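PDB 4ZWN: monoglyceride lipase from Saccharomyces cerevisiae, which hydrolyses monoacylglycerols to free fatty acids and glycerol, preferring monounsaturated substrates, and also takes part in the breakdown of fatty acid ethyl esters. Local coordinates for residues A[72-84]-A[303-317]. The protein carries 2 engineered substitutions. Sequence-based numbering, arbitrary orientation.
Sequences EYTKIQFRLMDHL and SIFSLETDKVFNTVF
With CG trans to the backbone N (chi1 -162°) and the chain straight from CG to NE, R79 reaches from helix 78-84 alongside F313, whose ring is brought there by a CG likewise anti to N. The two helices, at 50°, pack together in the alpha/beta-hydrolase fold, the second following the loop after the probable charge-relay H302. The guanidinium lies flat on one face of F313, planes 12° apart. R79 NH1 bonds to E308 O, at a modelled 2.5 Å that is doubtfully short, and weakly to S306 O, while R79 NH2 forms a salt bridge to D310 OD1 at 2.8 Å. Replacing R79 by an alanine is likely to uncover one face of F313 and deprive the D310 carboxylate of its cation. H83, its ND1 bonded to R79 O, receives the edge of F313 on its face and turns its own edge to the face of F317, forming an aromatic cluster. L80 CD1 touches both F305 CD1 (3.8 Å) and F317 CD1 (3.9 Å). Nearer the presumed nucleophile S144, E72 OE1 accepts from G69 N, while OE2 takes waters leading to S303 OG and S306 OG; a third water accepts from L80 N and donates to both I76 O and F305 O.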
# COMPACT_ATOMS: atom_id res chain seq x y z
N GLU A 72 7.75 1.73 -4.72
CA GLU A 72 8.17 1.35 -3.38
C GLU A 72 8.68 -0.09 -3.33
O GLU A 72 8.61 -0.82 -4.32
CB GLU A 72 7.02 1.54 -2.39
CG GLU A 72 6.63 2.99 -2.15
CD GLU A 72 5.59 3.13 -1.05
OE1 GLU A 72 4.95 2.11 -0.71
OE2 GLU A 72 5.42 4.25 -0.52
N TYR A 73 9.19 -0.48 -2.16
CA TYR A 73 9.69 -1.83 -1.93
C TYR A 73 9.83 -2.05 -0.42
O TYR A 73 9.42 -1.20 0.37
CB TYR A 73 11.01 -2.08 -2.66
CG TYR A 73 12.16 -1.19 -2.23
CD1 TYR A 73 12.16 0.16 -2.53
CD2 TYR A 73 13.23 -1.71 -1.52
CE1 TYR A 73 13.20 0.98 -2.13
CE2 TYR A 73 14.28 -0.90 -1.12
CZ TYR A 73 14.25 0.44 -1.42
OH TYR A 73 15.29 1.26 -1.03
N THR A 74 10.42 -3.18 -0.02
CA THR A 74 10.47 -3.58 1.39
C THR A 74 10.99 -2.51 2.35
O THR A 74 10.35 -2.24 3.37
CB THR A 74 11.33 -4.84 1.58
OG1 THR A 74 12.65 -4.59 1.08
CG2 THR A 74 10.73 -6.02 0.84
N LYS A 75 12.12 -1.90 2.02
CA LYS A 75 12.77 -0.92 2.91
C LYS A 75 11.86 0.26 3.24
O LYS A 75 11.93 0.82 4.34
CB LYS A 75 14.07 -0.41 2.28
CG LYS A 75 14.78 0.66 3.11
CD LYS A 75 16.07 1.13 2.44
CE LYS A 75 17.22 0.18 2.72
NZ LYS A 75 17.56 0.15 4.17
N ILE A 76 11.00 0.64 2.29
CA ILE A 76 10.10 1.77 2.50
C ILE A 76 9.13 1.48 3.65
O ILE A 76 8.75 2.38 4.40
CB ILE A 76 9.30 2.09 1.21
CG1 ILE A 76 10.26 2.33 0.04
CG2 ILE A 76 8.42 3.32 1.42
CD1 ILE A 76 11.22 3.49 0.25
N GLN A 77 8.76 0.22 3.82
CA GLN A 77 7.83 -0.15 4.88
C GLN A 77 8.53 -0.58 6.16
O GLN A 77 7.88 -1.06 7.09
CB GLN A 77 6.89 -1.25 4.39
CG GLN A 77 5.53 -0.73 3.94
CD GLN A 77 5.64 0.30 2.84
OE1 GLN A 77 5.50 1.50 3.08
NE2 GLN A 77 5.90 -0.16 1.62
N PHE A 78 9.85 -0.40 6.22
CA PHE A 78 10.61 -0.72 7.43
C PHE A 78 10.09 0.03 8.65
O PHE A 78 9.88 -0.55 9.71
CB PHE A 78 12.10 -0.41 7.25
CG PHE A 78 12.87 -1.48 6.53
CD1 PHE A 78 12.22 -2.58 5.99
CD2 PHE A 78 14.24 -1.40 6.40
CE1 PHE A 78 12.93 -3.57 5.33
CE2 PHE A 78 14.96 -2.38 5.74
CZ PHE A 78 14.30 -3.47 5.20
N ARG A 79 9.89 1.34 8.48
CA ARG A 79 9.44 2.21 9.55
C ARG A 79 8.12 1.71 10.14
O ARG A 79 7.93 1.69 11.36
CB ARG A 79 9.29 3.64 9.03
CG ARG A 79 9.24 4.73 10.08
CD ARG A 79 9.11 6.09 9.39
NE ARG A 79 9.13 7.22 10.31
CZ ARG A 79 9.00 8.49 9.94
NH1 ARG A 79 8.84 8.79 8.65
NH2 ARG A 79 9.02 9.46 10.84
N LEU A 80 7.21 1.28 9.27
CA LEU A 80 5.90 0.80 9.71
C LEU A 80 6.00 -0.56 10.40
O LEU A 80 5.43 -0.76 11.47
CB LEU A 80 4.95 0.71 8.52
CG LEU A 80 3.56 0.15 8.82
CD1 LEU A 80 2.86 0.99 9.88
CD2 LEU A 80 2.74 0.07 7.54
N MET A 81 6.71 -1.49 9.77
CA MET A 81 6.86 -2.84 10.30
C MET A 81 7.61 -2.85 11.63
O MET A 81 7.32 -3.67 12.51
CB MET A 81 7.59 -3.73 9.29
CG MET A 81 6.80 -3.95 8.01
SD MET A 81 7.53 -5.13 6.86
CE MET A 81 8.94 -4.20 6.26
N ASP A 82 8.56 -1.94 11.79
CA ASP A 82 9.32 -1.83 13.03
C ASP A 82 8.41 -1.43 14.19
O ASP A 82 8.45 -2.04 15.25
CB ASP A 82 10.46 -0.82 12.87
CG ASP A 82 11.48 -0.91 14.00
OD1 ASP A 82 11.77 -2.04 14.45
OD2 ASP A 82 11.99 0.15 14.43
N HIS A 83 7.58 -0.41 13.97
CA HIS A 83 6.66 0.06 15.00
C HIS A 83 5.57 -0.97 15.30
O HIS A 83 5.16 -1.14 16.44
CB HIS A 83 6.02 1.39 14.60
CG HIS A 83 6.92 2.58 14.79
ND1 HIS A 83 8.02 2.81 14.00
CD2 HIS A 83 6.87 3.60 15.68
CE1 HIS A 83 8.61 3.92 14.39
NE2 HIS A 83 7.94 4.42 15.40
N LEU A 84 5.10 -1.66 14.26
CA LEU A 84 4.11 -2.71 14.45
C LEU A 84 4.69 -3.86 15.28
O LEU A 84 4.00 -4.43 16.12
CB LEU A 84 3.60 -3.24 13.10
CG LEU A 84 2.62 -2.35 12.34
CD1 LEU A 84 2.33 -2.94 10.96
CD2 LEU A 84 1.33 -2.18 13.12
N SER A 303 3.22 10.22 1.57
CA SER A 303 3.73 9.00 2.19
C SER A 303 3.74 9.15 3.71
O SER A 303 4.80 9.31 4.32
CB SER A 303 5.15 8.66 1.70
OG SER A 303 5.15 8.38 0.31
N ILE A 304 2.56 9.10 4.32
CA ILE A 304 2.41 9.38 5.74
C ILE A 304 2.89 8.24 6.64
O ILE A 304 3.22 8.46 7.81
CB ILE A 304 0.94 9.69 6.09
CG1 ILE A 304 0.03 8.53 5.67
CG2 ILE A 304 0.50 10.99 5.42
CD1 ILE A 304 -1.43 8.75 6.01
N PHE A 305 2.93 7.03 6.10
CA PHE A 305 3.31 5.85 6.88
C PHE A 305 4.77 5.47 6.72
O PHE A 305 5.22 4.50 7.33
CB PHE A 305 2.44 4.65 6.49
CG PHE A 305 1.15 4.55 7.24
CD1 PHE A 305 1.13 4.08 8.54
CD2 PHE A 305 -0.05 4.91 6.64
CE1 PHE A 305 -0.05 3.98 9.24
CE2 PHE A 305 -1.24 4.80 7.33
CZ PHE A 305 -1.24 4.33 8.63
N SER A 306 5.51 6.20 5.90
CA SER A 306 6.86 5.76 5.57
C SER A 306 7.89 6.88 5.51
O SER A 306 8.98 6.75 6.08
CB SER A 306 6.84 5.03 4.22
OG SER A 306 6.38 5.88 3.19
N LEU A 307 7.56 7.98 4.83
CA LEU A 307 8.57 8.99 4.52
C LEU A 307 8.30 10.36 5.12
O LEU A 307 9.05 11.31 4.89
CB LEU A 307 8.71 9.10 3.00
CG LEU A 307 9.11 7.79 2.31
CD1 LEU A 307 9.09 7.92 0.80
CD2 LEU A 307 10.47 7.31 2.80
N GLU A 308 7.24 10.49 5.91
CA GLU A 308 6.90 11.77 6.51
C GLU A 308 7.67 12.04 7.80
O GLU A 308 8.47 11.22 8.24
CB GLU A 308 5.40 11.87 6.77
CG GLU A 308 4.61 12.55 5.66
CD GLU A 308 4.92 14.04 5.54
OE1 GLU A 308 5.57 14.59 6.45
OE2 GLU A 308 4.50 14.65 4.54
N THR A 309 7.41 13.20 8.41
CA THR A 309 8.09 13.60 9.63
C THR A 309 7.70 12.70 10.80
O THR A 309 6.67 12.02 10.75
CB THR A 309 7.77 15.06 10.01
OG1 THR A 309 6.38 15.18 10.35
CG2 THR A 309 8.09 16.00 8.86
N ASP A 310 8.53 12.71 11.84
CA ASP A 310 8.26 11.94 13.05
C ASP A 310 6.93 12.34 13.66
O ASP A 310 6.19 11.50 14.16
CB ASP A 310 9.38 12.12 14.07
CG ASP A 310 10.63 11.34 13.71
OD1 ASP A 310 10.68 10.79 12.59
OD2 ASP A 310 11.55 11.28 14.55
N LYS A 311 6.63 13.64 13.61
CA LYS A 311 5.38 14.15 14.16
C LYS A 311 4.19 13.54 13.42
O LYS A 311 3.25 13.04 14.04
CB LYS A 311 5.34 15.67 14.07
CG LYS A 311 4.06 16.28 14.64
CD LYS A 311 4.00 17.77 14.34
CE LYS A 311 2.71 18.39 14.87
NZ LYS A 311 2.64 19.84 14.58
N VAL A 312 4.24 13.59 12.09
CA VAL A 312 3.18 13.03 11.27
C VAL A 312 3.05 11.52 11.44
O VAL A 312 1.95 11.01 11.66
CB VAL A 312 3.40 13.35 9.78
CG1 VAL A 312 2.44 12.55 8.91
CG2 VAL A 312 3.24 14.84 9.53
N PHE A 313 4.18 10.82 11.37
CA PHE A 313 4.16 9.36 11.44
C PHE A 313 3.60 8.86 12.77
O PHE A 313 2.80 7.92 12.79
CB PHE A 313 5.57 8.79 11.25
CG PHE A 313 5.63 7.29 11.38
CD1 PHE A 313 5.29 6.47 10.32
CD2 PHE A 313 6.00 6.70 12.58
CE1 PHE A 313 5.33 5.09 10.44
CE2 PHE A 313 6.05 5.33 12.71
CZ PHE A 313 5.71 4.52 11.63
N ASN A 314 4.01 9.49 13.86
CA ASN A 314 3.54 9.10 15.19
C ASN A 314 2.03 9.23 15.31
O ASN A 314 1.36 8.32 15.79
CB ASN A 314 4.24 9.93 16.27
CG ASN A 314 5.71 9.58 16.41
OD1 ASN A 314 6.12 8.46 16.11
ND2 ASN A 314 6.50 10.54 16.86
N THR A 315 1.50 10.37 14.87
CA THR A 315 0.06 10.62 14.89
C THR A 315 -0.67 9.60 14.02
O THR A 315 -1.70 9.05 14.41
CB THR A 315 -0.27 12.04 14.40
OG1 THR A 315 0.47 13.00 15.16
CG2 THR A 315 -1.76 12.31 14.52
N VAL A 316 -0.13 9.36 12.83
CA VAL A 316 -0.74 8.46 11.87
C VAL A 316 -0.68 7.01 12.34
O VAL A 316 -1.68 6.29 12.29
CB VAL A 316 -0.08 8.61 10.48
CG1 VAL A 316 -0.48 7.47 9.58
CG2 VAL A 316 -0.46 9.94 9.86
N PHE A 317 0.49 6.57 12.81
CA PHE A 317 0.65 5.19 13.25
C PHE A 317 -0.14 4.88 14.51
O PHE A 317 -0.68 3.78 14.66
CB PHE A 317 2.13 4.86 13.49
CG PHE A 317 2.34 3.53 14.16
CD1 PHE A 317 2.20 2.36 13.43
CD2 PHE A 317 2.64 3.45 15.51
CE1 PHE A 317 2.39 1.13 14.04
CE2 PHE A 317 2.82 2.22 16.12
CZ PHE A 317 2.69 1.06 15.39
O HOH W 1 4.38 4.23 2.18
O HOH W 2 6.14 6.47 -1.55
O HOH W 3 7.26 2.47 6.65
O HOH W 4 9.94 7.55 13.23